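Local coordinates for protein AGR_C_4470p (Agrobacterium tumefaciens str. C58, PDB 2HQV) that is of unknown function but belongs to the ChuX/HutX haem-utilisation family and so may take part in the uptake or handling of haem, at residues E54-L59 against S146-N151; W111-G116 against G121-K126; F161-E166 against A172-K177. All blocks are in the same frame, centred on the assembly; numbering follows the deposited sequence.

Interaction 1. Residues E54-L59 against S146-N151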
loop_
_atom_site.group_PDB
_atom_site.type_symbol
_atom_site.label_atom_id
_atom_site.label_comp_id
_atom_site.label_asym_id
_atom_site.label_seq_id
_atom_site.Cartn_x
_atom_site.Cartn_y
_atom_site.Cartn_z
ATOM N N GLU A 54 10.079 13.799 -9.678
ATOM C CA GLU A 54 10.601 15.114 -10.028
ATOM C C GLU A 54 11.562 15.624 -8.958
ATOM O O GLU A 54 12.487 16.378 -9.254
ATOM C CB GLU A 54 9.445 16.096 -10.242
ATOM C CG GLU A 54 8.538 15.691 -11.402
ATOM C CD GLU A 54 7.368 16.635 -11.608
ATOM O OE1 GLU A 54 7.608 17.841 -11.823
ATOM O OE2 GLU A 54 6.209 16.170 -11.559
ATOM N N ILE A 55 11.346 15.199 -7.718
ATOM C CA ILE A 55 12.208 15.595 -6.611
ATOM C C ILE A 55 13.463 14.709 -6.682
ATOM O O ILE A 55 14.569 15.136 -6.341
ATOM C CB ILE A 55 11.471 15.414 -5.256
ATOM C CG1 ILE A 55 12.100 16.305 -4.185
ATOM C CG2 ILE A 55 11.507 13.955 -4.821
ATOM C CD1 ILE A 55 13.452 15.857 -3.712
ATOM N N LEU A 56 13.275 13.478 -7.146
ATOM C CA LEU A 56 14.367 12.528 -7.306
ATOM C C LEU A 56 15.338 13.041 -8.374
ATOM O O LEU A 56 16.552 13.007 -8.190
ATOM C CB LEU A 56 13.805 11.159 -7.716
ATOM C CG LEU A 56 13.848 10.000 -6.709
ATOM C CD1 LEU A 56 13.318 10.432 -5.357
ATOM C CD2 LEU A 56 13.038 8.828 -7.264
ATOM N N ALA A 57 14.795 13.525 -9.487
ATOM C CA ALA A 57 15.628 14.040 -10.574
ATOM C C ALA A 57 16.354 15.329 -10.176
ATOM O O ALA A 57 17.199 15.830 -10.914
ATOM C CB ALA A 57 14.772 14.287 -11.816
ATOM N N ILE A 58 16.029 15.848 -8.997
ATOM C CA ILE A 58 16.631 17.083 -8.508
ATOM C C ILE A 58 17.700 16.872 -7.422
ATOM O O ILE A 58 18.402 17.811 -7.034
ATOM C CB ILE A 58 15.496 18.046 -8.031
ATOM C CG1 ILE A 58 15.123 18.989 -9.174
ATOM C CG2 ILE A 58 15.905 18.830 -6.808
ATOM C CD1 ILE A 58 14.706 18.290 -10.446
ATOM N N LEU A 59 17.832 15.635 -6.951
ATOM C CA LEU A 59 18.821 15.291 -5.929
ATOM C C LEU A 59 20.236 15.347 -6.505
ATOM O O LEU A 59 20.417 15.322 -7.722
ATOM C CB LEU A 59 18.557 13.878 -5.400
ATOM C CG LEU A 59 17.689 13.635 -4.161
ATOM C CD1 LEU A 59 16.527 14.598 -4.109
ATOM C CD2 LEU A 59 17.208 12.188 -4.182
ATOM N N SER A 146 18.007 2.498 -1.061
ATOM C CA SER A 146 16.791 1.774 -1.418
ATOM C C SER A 146 16.598 1.707 -2.928
ATOM O O SER A 146 17.231 2.448 -3.690
ATOM C CB SER A 146 15.577 2.447 -0.763
ATOM O OG SER A 146 15.528 3.830 -1.083
ATOM N N VAL A 147 15.735 0.794 -3.355
ATOM C CA VAL A 147 15.438 0.624 -4.767
ATOM C C VAL A 147 13.953 0.932 -4.965
ATOM O O VAL A 147 13.080 0.237 -4.436
ATOM C CB VAL A 147 15.743 -0.814 -5.232
ATOM C CG1 VAL A 147 15.541 -0.929 -6.743
ATOM C CG2 VAL A 147 17.176 -1.187 -4.852
ATOM N N TRP A 148 13.687 1.989 -5.727
ATOM C CA TRP A 148 12.332 2.442 -5.996
ATOM C C TRP A 148 11.794 1.974 -7.347
ATOM O O TRP A 148 12.346 2.314 -8.390
ATOM C CB TRP A 148 12.287 3.975 -5.982
ATOM C CG TRP A 148 12.578 4.623 -4.655
ATOM C CD1 TRP A 148 13.466 4.201 -3.703
ATOM C CD2 TRP A 148 12.012 5.843 -4.162
ATOM N NE1 TRP A 148 13.482 5.081 -2.648
ATOM C CE2 TRP A 148 12.597 6.096 -2.902
ATOM C CE3 TRP A 148 11.056 6.743 -4.658
ATOM C CZ2 TRP A 148 12.272 7.221 -2.136
ATOM C CZ3 TRP A 148 10.730 7.864 -3.892
ATOM C CH2 TRP A 148 11.333 8.088 -2.645
ATOM N N PHE A 149 10.719 1.200 -7.333
ATOM C CA PHE A 149 10.106 0.776 -8.582
ATOM C C PHE A 149 9.053 1.853 -8.854
ATOM O O PHE A 149 8.062 1.960 -8.137
ATOM C CB PHE A 149 9.484 -0.615 -8.432
ATOM C CG PHE A 149 10.504 -1.720 -8.429
ATOM C CD1 PHE A 149 11.453 -1.798 -7.414
ATOM C CD2 PHE A 149 10.560 -2.641 -9.473
ATOM C CE1 PHE A 149 12.451 -2.774 -7.434
ATOM C CE2 PHE A 149 11.555 -3.623 -9.508
ATOM C CZ PHE A 149 12.503 -3.689 -8.484
HETATM N N MSE A 150 9.307 2.674 -9.871
HETATM C CA MSE A 150 8.420 3.787 -10.226
HETATM C C MSE A 150 7.322 3.431 -11.223
HETATM O O MSE A 150 7.510 2.574 -12.086
HETATM C CB MSE A 150 9.230 4.936 -10.836
HETATM C CG MSE A 150 10.536 5.270 -10.134
HETATM SE SE MSE A 150 10.270 5.859 -8.325
HETATM C CE MSE A 150 9.128 7.414 -8.637
ATOM N N ASN A 151 6.181 4.105 -11.106
ATOM C CA ASN A 151 5.080 3.889 -12.038
ATOM C C ASN A 151 5.125 5.009 -13.086
ATOM O O ASN A 151 5.988 5.887 -13.027
ATOM C CB ASN A 151 3.724 3.889 -11.318
ATOM C CG ASN A 151 3.476 5.159 -10.520
ATOM O OD1 ASN A 151 3.796 6.261 -10.963
ATOM N ND2 ASN A 151 2.886 5.008 -9.340
#
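Leu56 of the short helix 52-56 sets its forked tip against Trp148 and the selenomethionine Met150 of strand 142-151. Along the strand, Ser146 comes first; Trp148 NE1 donates to Ser146 OG over 2.9 Å, a bent bond (140°) whose acceptor lies nearly in the ring plane. It satisfies the one polar atom of the indole and should restrain the ring. Val147 turns to the other face of the sheet, where it meets Met79 of helix 72-79. Trp148 offers the benzo end of its ring to the helix. Leu56 CD1 lies over one face, 3.9 Å from Trp148 CZ3, while Leu56 CD2 approaches Trp148 CE3, also at 3.9 Å. Phe149 again faces helix 72-79 and stacks on Phe158 of the adjacent strand. Met150 returns to the Leu56 side. Its chain is bent at both chi2 (-62°) and chi3 (-59°), which folds the selenium back to the edge of the Trp148 ring, in its plane. There Met150 SE and Leu56 CD2 meet tip to tip, 4.2 Å apart. Asn151 ends the segment with a hydrogen bond to Asp93 of the second subunit. The alternation of residues is that of a central strand in a six-stranded antiparallel sheet with a helix against each face, here within the ChuX/HutX fold.

Interaction 2. Residues W111-G116 against G121-K126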
loop_
_atom_site.group_PDB
_atom_site.type_symbol
_atom_site.label_atom_id
_atom_site.label_comp_id
_atom_site.label_asym_id
_atom_site.label_seq_id
_atom_site.Cartn_x
_atom_site.Cartn_y
_atom_site.Cartn_z
ATOM N N TRP A 111 0.883 -8.762 -14.295
ATOM C CA TRP A 111 1.121 -8.885 -12.865
ATOM C C TRP A 111 2.187 -9.921 -12.537
ATOM O O TRP A 111 2.255 -11.007 -13.141
ATOM C CB TRP A 111 -0.170 -9.233 -12.119
ATOM C CG TRP A 111 -1.182 -8.115 -12.081
ATOM C CD1 TRP A 111 -2.090 -7.786 -13.057
ATOM C CD2 TRP A 111 -1.388 -7.181 -11.012
ATOM N NE1 TRP A 111 -2.852 -6.710 -12.652
ATOM C CE2 TRP A 111 -2.442 -6.319 -11.404
ATOM C CE3 TRP A 111 -0.791 -6.991 -9.758
ATOM C CZ2 TRP A 111 -2.907 -5.281 -10.585
ATOM C CZ3 TRP A 111 -1.256 -5.960 -8.942
ATOM C CH2 TRP A 111 -2.306 -5.118 -9.361
ATOM N N PHE A 112 3.015 -9.550 -11.571
ATOM C CA PHE A 112 4.110 -10.361 -11.077
ATOM C C PHE A 112 3.619 -10.860 -9.722
ATOM O O PHE A 112 3.557 -10.107 -8.743
ATOM C CB PHE A 112 5.357 -9.476 -10.943
ATOM C CG PHE A 112 6.629 -10.232 -10.700
ATOM C CD1 PHE A 112 7.154 -11.072 -11.676
ATOM C CD2 PHE A 112 7.325 -10.078 -9.502
ATOM C CE1 PHE A 112 8.351 -11.745 -11.467
ATOM C CE2 PHE A 112 8.526 -10.745 -9.278
ATOM C CZ PHE A 112 9.042 -11.582 -10.262
ATOM N N ASN A 113 3.250 -12.134 -9.686
ATOM C CA ASN A 113 2.725 -12.766 -8.492
ATOM C C ASN A 113 3.844 -13.400 -7.673
ATOM O O ASN A 113 4.458 -14.390 -8.078
ATOM C CB ASN A 113 1.676 -13.790 -8.918
ATOM C CG ASN A 113 0.666 -13.196 -9.895
ATOM O OD1 ASN A 113 0.351 -13.791 -10.925
ATOM N ND2 ASN A 113 0.161 -12.010 -9.572
ATOM N N ILE A 114 4.101 -12.808 -6.512
ATOM C CA ILE A 114 5.168 -13.266 -5.634
ATOM C C ILE A 114 4.687 -14.026 -4.407
ATOM O O ILE A 114 3.910 -13.511 -3.600
ATOM C CB ILE A 114 6.030 -12.081 -5.159
ATOM C CG1 ILE A 114 5.130 -10.981 -4.581
ATOM C CG2 ILE A 114 6.873 -11.560 -6.317
ATOM C CD1 ILE A 114 5.898 -9.822 -3.956
ATOM N N HIS A 115 5.165 -15.257 -4.273
ATOM C CA HIS A 115 4.813 -16.116 -3.151
ATOM C C HIS A 115 5.955 -17.097 -2.901
ATOM O O HIS A 115 6.456 -17.737 -3.829
ATOM C CB HIS A 115 3.524 -16.889 -3.447
ATOM C CG HIS A 115 2.315 -16.019 -3.614
ATOM N ND1 HIS A 115 1.819 -15.228 -2.598
ATOM C CD2 HIS A 115 1.498 -15.822 -4.677
ATOM C CE1 HIS A 115 0.748 -14.582 -3.028
ATOM N NE2 HIS A 115 0.532 -14.926 -4.285
ATOM N N GLY A 116 6.370 -17.202 -1.647
ATOM C CA GLY A 116 7.448 -18.111 -1.301
ATOM C C GLY A 116 7.585 -18.205 0.202
ATOM O O GLY A 116 6.661 -17.849 0.932
ATOM N N GLY A 121 4.555 -11.164 0.385
ATOM C CA GLY A 121 3.850 -11.848 -0.681
ATOM C C GLY A 121 2.763 -10.985 -1.293
ATOM O O GLY A 121 2.466 -9.894 -0.803
ATOM N N GLY A 122 2.166 -11.473 -2.369
ATOM C CA GLY A 122 1.118 -10.712 -3.015
ATOM C C GLY A 122 1.262 -10.594 -4.512
ATOM O O GLY A 122 1.671 -11.544 -5.189
ATOM N N HIS A 123 0.951 -9.406 -5.028
ATOM C CA HIS A 123 0.975 -9.175 -6.466
ATOM C C HIS A 123 1.449 -7.787 -6.845
ATOM O O HIS A 123 0.923 -6.789 -6.348
ATOM C CB HIS A 123 -0.434 -9.375 -7.013
ATOM C CG HIS A 123 -1.108 -10.598 -6.485
ATOM N ND1 HIS A 123 -0.946 -11.842 -7.054
ATOM C CD2 HIS A 123 -1.896 -10.780 -5.398
ATOM C CE1 HIS A 123 -1.601 -12.739 -6.339
ATOM N NE2 HIS A 123 -2.185 -12.119 -5.327
ATOM N N ILE A 124 2.422 -7.739 -7.752
ATOM C CA ILE A 124 2.978 -6.483 -8.228
ATOM C C ILE A 124 2.538 -6.240 -9.678
ATOM O O ILE A 124 2.686 -7.126 -10.531
ATOM C CB ILE A 124 4.515 -6.524 -8.139
ATOM C CG1 ILE A 124 4.931 -6.723 -6.675
ATOM C CG2 ILE A 124 5.115 -5.254 -8.723
ATOM C CD1 ILE A 124 6.432 -6.770 -6.446
ATOM N N LYS A 125 1.996 -5.057 -9.963
ATOM C CA LYS A 125 1.560 -4.760 -11.326
ATOM C C LYS A 125 2.778 -4.310 -12.128
ATOM O O LYS A 125 2.973 -3.120 -12.405
ATOM C CB LYS A 125 0.471 -3.680 -11.344
ATOM C CG LYS A 125 -0.300 -3.643 -12.673
ATOM C CD LYS A 125 -1.452 -2.648 -12.664
ATOM C CE LYS A 125 -2.164 -2.622 -14.018
ATOM N NZ LYS A 125 -3.316 -1.672 -14.006
ATOM N N LYS A 126 3.590 -5.299 -12.486
ATOM C CA LYS A 126 4.824 -5.109 -13.225
ATOM C C LYS A 126 4.691 -4.281 -14.495
ATOM O O LYS A 126 5.582 -3.500 -14.812
ATOM C CB LYS A 126 5.437 -6.476 -13.566
ATOM C CG LYS A 126 6.703 -6.411 -14.404
ATOM C CD LYS A 126 7.137 -7.796 -14.872
ATOM C CE LYS A 126 8.255 -7.704 -15.904
ATOM N NZ LYS A 126 8.614 -9.028 -16.489
#
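Strands 111-114 and 123-124 run antiparallel as a beta hairpin with two antiparallel hydrogen-bonded pairs, Phe112 with Ile124 and Ile114 with Gly122, and Asn113 with His123 the non-hydrogen-bonded pair between them. The first pair is short and straight: Phe112 N gives to Ile124 O at 2.7 Å and Ile124 N to Phe112 O at 2.8 Å. The bonds between Ile114 and Gly122 are longer and more bent where the chain turns a corner. Phe112, Ile114 and Ile124 share one face of this sheet; Ile114 CD1 touches Ile124 CD1 at 4.0 Å, and helix 72-79 packs there through Phe72 and Trp76. Trp111 lays its indole alongside the second strand, one face against Lys125. With chi1 at -163°, Lys125 CG stands opposite the backbone N, which lays CB and CG along the indole; CB is 3.6 Å from the centroid of the six-membered ring and only 6° off the normal, a CH-pi contact. Lys126 ends in salt bridges to Asp73 and Glu107. Gly121, His123 and Ile124 pair with a strand of the second subunit, so the sheet crosses the dimer interface. Asn113 and His123 occupy the opposite face. The edge of His115 points at the face of His123, an offset edge-to-face pair with centroids 5.3 Å apart. The Asn113 amide, turned 75° from the His123 ring, brings ND2 in at the ring edge, 2.8 Å from His123 ND1.

Interaction 3. Residues F161-E166 against A172-K177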
loop_
_atom_site.group_PDB
_atom_site.type_symbol
_atom_site.label_atom_id
_atom_site.label_comp_id
_atom_site.label_asym_id
_atom_site.label_seq_id
_atom_site.Cartn_x
_atom_site.Cartn_y
_atom_site.Cartn_z
ATOM N N PHE A 161 14.401 -1.476 0.800
ATOM C CA PHE A 161 15.478 -0.846 1.545
ATOM C C PHE A 161 16.541 -1.821 2.011
ATOM O O PHE A 161 16.245 -2.967 2.342
ATOM C CB PHE A 161 14.919 -0.127 2.776
ATOM C CG PHE A 161 14.371 1.229 2.484
ATOM C CD1 PHE A 161 15.149 2.360 2.696
ATOM C CD2 PHE A 161 13.090 1.379 1.966
ATOM C CE1 PHE A 161 14.660 3.631 2.394
ATOM C CE2 PHE A 161 12.588 2.650 1.660
ATOM C CZ PHE A 161 13.379 3.775 1.876
ATOM N N VAL A 162 17.784 -1.350 2.025
ATOM C CA VAL A 162 18.898 -2.144 2.523
ATOM C C VAL A 162 18.733 -2.090 4.050
ATOM O O VAL A 162 18.453 -1.031 4.609
ATOM C CB VAL A 162 20.251 -1.510 2.113
ATOM C CG1 VAL A 162 21.397 -2.169 2.866
ATOM C CG2 VAL A 162 20.459 -1.677 0.613
ATOM N N ARG A 163 18.891 -3.224 4.716
ATOM C CA ARG A 163 18.731 -3.277 6.167
ATOM C C ARG A 163 19.931 -2.765 6.950
ATOM O O ARG A 163 21.009 -2.561 6.401
ATOM C CB ARG A 163 18.427 -4.711 6.608
ATOM C CG ARG A 163 17.167 -5.290 5.997
ATOM C CD ARG A 163 15.934 -4.519 6.429
ATOM N NE ARG A 163 15.608 -4.737 7.835
ATOM C CZ ARG A 163 15.291 -5.921 8.346
ATOM N NH1 ARG A 163 15.259 -6.990 7.564
ATOM N NH2 ARG A 163 14.994 -6.034 9.636
ATOM N N ARG A 164 19.715 -2.561 8.248
ATOM C CA ARG A 164 20.748 -2.096 9.165
ATOM C C ARG A 164 20.991 -3.191 10.203
ATOM O O ARG A 164 20.104 -4.006 10.471
ATOM C CB ARG A 164 20.290 -0.816 9.859
ATOM C CG ARG A 164 20.165 0.368 8.924
ATOM C CD ARG A 164 19.418 1.518 9.571
ATOM N NE ARG A 164 19.270 2.642 8.649
ATOM C CZ ARG A 164 20.263 3.442 8.275
ATOM N NH1 ARG A 164 21.490 3.252 8.745
ATOM N NH2 ARG A 164 20.027 4.430 7.418
ATOM N N ASP A 165 22.182 -3.220 10.788
ATOM C CA ASP A 165 22.487 -4.240 11.783
ATOM C C ASP A 165 22.225 -3.758 13.206
ATOM O O ASP A 165 21.576 -2.729 13.413
ATOM C CB ASP A 165 23.942 -4.707 11.631
ATOM C CG ASP A 165 24.949 -3.585 11.819
ATOM O OD1 ASP A 165 26.090 -3.736 11.340
ATOM O OD2 ASP A 165 24.615 -2.562 12.451
ATOM N N GLU A 166 22.722 -4.512 14.182
ATOM C CA GLU A 166 22.541 -4.167 15.589
ATOM C C GLU A 166 23.125 -2.790 15.882
ATOM O O GLU A 166 22.506 -1.975 16.568
ATOM C CB GLU A 166 23.207 -5.219 16.475
ATOM N N ALA A 172 26.736 -4.554 5.861
ATOM C CA ALA A 172 27.879 -4.591 4.951
ATOM C C ALA A 172 27.701 -5.378 3.657
ATOM O O ALA A 172 27.786 -4.813 2.567
ATOM C CB ALA A 172 29.109 -5.105 5.702
ATOM N N GLY A 173 27.470 -6.683 3.771
ATOM C CA GLY A 173 27.310 -7.508 2.585
ATOM C C GLY A 173 26.209 -7.053 1.642
ATOM O O GLY A 173 26.388 -7.014 0.422
ATOM N N GLN A 174 25.062 -6.710 2.213
ATOM C CA GLN A 174 23.916 -6.262 1.429
ATOM C C GLN A 174 24.210 -4.926 0.757
ATOM O O GLN A 174 23.935 -4.739 -0.426
ATOM C CB GLN A 174 22.701 -6.124 2.340
ATOM C CG GLN A 174 21.379 -6.065 1.606
ATOM C CD GLN A 174 20.214 -6.201 2.554
ATOM O OE1 GLN A 174 19.758 -5.221 3.132
ATOM N NE2 GLN A 174 19.737 -7.430 2.738
ATOM N N LEU A 175 24.778 -4.004 1.527
ATOM C CA LEU A 175 25.132 -2.681 1.024
ATOM C C LEU A 175 26.042 -2.784 -0.190
ATOM O O LEU A 175 25.836 -2.094 -1.183
ATOM C CB LEU A 175 25.824 -1.866 2.121
ATOM C CG LEU A 175 26.319 -0.474 1.714
ATOM C CD1 LEU A 175 25.156 0.346 1.155
ATOM C CD2 LEU A 175 26.939 0.223 2.921
ATOM N N ALA A 176 27.053 -3.648 -0.106
ATOM C CA ALA A 176 27.992 -3.835 -1.211
ATOM C C ALA A 176 27.275 -4.256 -2.501
ATOM O O ALA A 176 27.593 -3.761 -3.586
ATOM C CB ALA A 176 29.052 -4.879 -0.831
ATOM N N LYS A 177 26.308 -5.165 -2.382
ATOM C CA LYS A 177 25.557 -5.631 -3.550
ATOM C C LYS A 177 24.700 -4.507 -4.128
ATOM O O LYS A 177 24.549 -4.389 -5.343
ATOM C CB LYS A 177 24.666 -6.822 -3.174
ATOM C CG LYS A 177 25.455 -8.030 -2.661
ATOM C CD LYS A 177 24.545 -9.187 -2.300
ATOM C CE LYS A 177 25.346 -10.384 -1.795
ATOM N NZ LYS A 177 24.452 -11.532 -1.468
#
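Gln174 of helix 172-185 reaches across to Arg163 and makes the one hydrogen bond between the two segments. Arg163 N donates to Gln174 OE1 over 2.7 Å, with an N-H...O angle of 166°, and the N-H approaches OE1 almost end-on to its C=O (172°). The Gln174 chain is extended: with CG anti to the backbone N (chi1 -163°), it carries the amide straight out from the helix to the loop. On the amide's other arm NE2 gives hydrogen bonds to the carbonyl oxygens of Trp82 and Glu84. Three bonds therefore grip this buried group and fix which end is oxygen and which is nitrogen.

Van der Waals contacts gather round the same oxygen. Val162 CA is 3.3 Å from Gln174 OE1, and Val162 CG1 is 3.5 Å from it. The valine and glutamine side chains run past one another in opposite directions, and Val162 CG1 lies 4.1 Å from Gln174 CG. The same methyl comes within 4.1 Å of Leu175 N. Arg163 adds its CB, 3.8 Å from Gln174 OE1.

A salt bridge leads away from Gln174: Arg163, bent at chi2 and chi3, pairs its NH1 with Glu84 OE1.

The contact fastens the first turn of helix 172-185 to the chain leaving strand 156-161, beside strand 142-151, on which Leu175 packs through Arg143 and Cys145, and strand 85-90, where Gln174 touches Ile85.

Overall arrangement
From the N terminus, segment 54-59 comes first and waits until 146-151 for its partner, so interaction 1 closes a long loop of 86 residues. Within that loop lies interaction 2, a short hairpin closed over four residues; the two stay about 6 Å apart at their nearest atoms. Interaction 3 follows in series, closing a five-residue loop after strand 156-161, and no contact crosses another. Interaction 1 ties helix 52-56 to the middle of the main sheet, interaction 2 pairs two of the three strands of the small sheet that runs on into the second subunit, and interaction 3 secures the C-terminal helix. Interactions 1 and 3 touch where Ser146 CB meets Phe161 CD1 at 3.5 Å.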